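Leukotriene A-4 hydrolase (Saccharomyces cerevisiae, PDB 2XQ0) works as a zinc-dependent aminopeptidase that prefers di- and tripeptides, and shows low epoxide hydrolase activity in vitro, leukotriene A4 being among its substrates. Local coordinates at residues D354-I359 / F385-P389. Sequence-based numbering, arbitrary orientation.
Sequences DLQNSI and FSTVP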
loop_
_atom_site.group_PDB
_atom_site.type_symbol
_atom_site.label_atom_id
_atom_site.label_comp_id
_atom_site.label_asym_id
_atom_site.label_seq_id
_atom_site.Cartn_x
_atom_site.Cartn_y
_atom_site.Cartn_z
ATOM N N ASP A 354 -9.992 11.960 -2.780
ATOM C CA ASP A 354 -9.371 10.783 -3.408
ATOM C C ASP A 354 -10.412 9.702 -3.779
ATOM O O ASP A 354 -10.361 9.109 -4.866
ATOM C CB ASP A 354 -8.313 10.171 -2.484
ATOM C CG ASP A 354 -7.045 11.019 -2.382
ATOM O OD1 ASP A 354 -6.839 11.924 -3.217
ATOM O OD2 ASP A 354 -6.236 10.770 -1.458
ATOM N N LEU A 355 -11.345 9.430 -2.876
ATOM C CA LEU A 355 -12.414 8.463 -3.161
ATOM C C LEU A 355 -13.232 8.907 -4.372
ATOM O O LEU A 355 -13.510 8.124 -5.294
ATOM C CB LEU A 355 -13.338 8.312 -1.939
ATOM C CG LEU A 355 -14.439 7.237 -2.028
ATOM C CD1 LEU A 355 -13.832 5.874 -2.384
ATOM C CD2 LEU A 355 -15.247 7.141 -0.747
ATOM N N GLN A 356 -13.643 10.166 -4.360
ATOM C CA GLN A 356 -14.449 10.704 -5.457
ATOM C C GLN A 356 -13.746 10.544 -6.778
ATOM O O GLN A 356 -14.337 10.083 -7.749
ATOM C CB GLN A 356 -14.760 12.182 -5.229
ATOM C CG GLN A 356 -15.685 12.779 -6.259
ATOM C CD GLN A 356 -17.096 12.248 -6.140
ATOM O OE1 GLN A 356 -17.835 12.627 -5.236
ATOM N NE2 GLN A 356 -17.480 11.365 -7.059
ATOM N N ASN A 357 -12.483 10.943 -6.826
ATOM C CA ASN A 357 -11.725 10.850 -8.056
ATOM C C ASN A 357 -11.611 9.409 -8.531
ATOM O O ASN A 357 -11.735 9.120 -9.712
ATOM C CB ASN A 357 -10.335 11.461 -7.865
ATOM C CG ASN A 357 -10.388 12.945 -7.559
ATOM O OD1 ASN A 357 -11.388 13.610 -7.833
ATOM N ND2 ASN A 357 -9.312 13.474 -6.995
ATOM N N SER A 358 -11.374 8.504 -7.593
ATOM C CA SER A 358 -11.190 7.098 -7.919
ATOM C C SER A 358 -12.451 6.491 -8.528
ATOM O O SER A 358 -12.384 5.720 -9.488
ATOM C CB SER A 358 -10.766 6.333 -6.664
ATOM O OG SER A 358 -10.779 4.942 -6.897
ATOM N N ILE A 359 -13.604 6.847 -7.977
ATOM C CA ILE A 359 -14.867 6.331 -8.473
ATOM C C ILE A 359 -15.247 7.018 -9.792
ATOM O O ILE A 359 -15.747 6.367 -10.712
ATOM C CB ILE A 359 -15.998 6.502 -7.440
ATOM C CG1 ILE A 359 -15.768 5.582 -6.233
ATOM C CG2 ILE A 359 -17.340 6.202 -8.076
ATOM C CD1 ILE A 359 -16.788 5.768 -5.136
ATOM N N PHE A 385 -8.374 -3.297 -6.698
ATOM C CA PHE A 385 -7.716 -2.352 -5.812
ATOM C C PHE A 385 -7.935 -0.941 -6.344
ATOM O O PHE A 385 -7.718 -0.639 -7.523
ATOM C CB PHE A 385 -6.235 -2.691 -5.603
ATOM C CG PHE A 385 -6.013 -4.065 -5.024
ATOM C CD1 PHE A 385 -6.885 -4.578 -4.073
ATOM C CD2 PHE A 385 -4.950 -4.848 -5.434
ATOM C CE1 PHE A 385 -6.695 -5.842 -3.541
ATOM C CE2 PHE A 385 -4.759 -6.115 -4.903
ATOM C CZ PHE A 385 -5.628 -6.608 -3.957
ATOM N N SER A 386 -8.439 -0.098 -5.463
ATOM C CA SER A 386 -8.709 1.281 -5.783
ATOM C C SER A 386 -8.726 1.962 -4.445
ATOM O O SER A 386 -8.380 1.362 -3.433
ATOM C CB SER A 386 -10.085 1.419 -6.427
ATOM O OG SER A 386 -11.110 1.144 -5.479
ATOM N N THR A 387 -9.180 3.203 -4.432
ATOM C CA THR A 387 -9.329 3.927 -3.185
ATOM C C THR A 387 -10.535 3.458 -2.356
ATOM O O THR A 387 -10.618 3.739 -1.161
ATOM C CB THR A 387 -9.442 5.417 -3.471
ATOM O OG1 THR A 387 -8.334 5.817 -4.298
ATOM C CG2 THR A 387 -9.439 6.197 -2.175
ATOM N N VAL A 388 -11.457 2.724 -2.977
ATOM C CA VAL A 388 -12.694 2.323 -2.283
ATOM C C VAL A 388 -12.491 1.548 -0.970
ATOM O O VAL A 388 -13.074 1.905 0.050
ATOM C CB VAL A 388 -13.635 1.542 -3.230
ATOM C CG1 VAL A 388 -14.819 0.952 -2.456
ATOM C CG2 VAL A 388 -14.116 2.462 -4.338
ATOM N N PRO A 389 -11.664 0.483 -0.978
ATOM C CA PRO A 389 -11.534 -0.230 0.303
ATOM C C PRO A 389 -10.938 0.650 1.394
ATOM O O PRO A 389 -11.295 0.507 2.571
ATOM C CB PRO A 389 -10.586 -1.405 -0.022
ATOM C CG PRO A 389 -9.984 -1.082 -1.379
ATOM C CD PRO A 389 -11.048 -0.261 -2.089
#
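Thr387 meets Ser358 side chain to side chain, and following Thr387 outward shows how segment 385-389 rests on helix 341-360. Thr387 CB lies 3.6 Å from Ser358 CB. From there the two branches part: Thr387 OG1 packs against that same carbon, Ser358 CB, at 3.4 Å, while the methyl CG2 of Thr387 comes up against the backbone of Leu355, 3.8 Å from Leu355 N, and also brushes Asp354 CB. Ser358 reaches back. Its chi1 of 171° swings OG away from the backbone N of Ser358, and the hydroxyl extends to the backbone of Thr387, where Ser358 OG accepts a weak hydrogen bond from Thr387 N at 3.4 Å, its CH2 left to face the threonine. Next along, Val388 presents CG2 to two helix side chains, Leu355 CD1 at 3.9 Å and Ile359 CG1; the Ile359 and Val388 side chains cross at about a right angle. Ser386 OG takes the N-H of Val388 (3.0 Å between OG and N), a capping bond where the chain turns into helix 388-403. Replacing Ser386 by alanine removes the acceptor and is likely to leave Val388 N without its cap, the turn less firmly set. Phe385, just upstream, touches the bound bestatin and meets the ring of Phe320, and Tyr390, the proton donor, follows in helix 388-403; the contact thus joins helix 341-360 to the start of an active-site helix within the M1 peptidase domain.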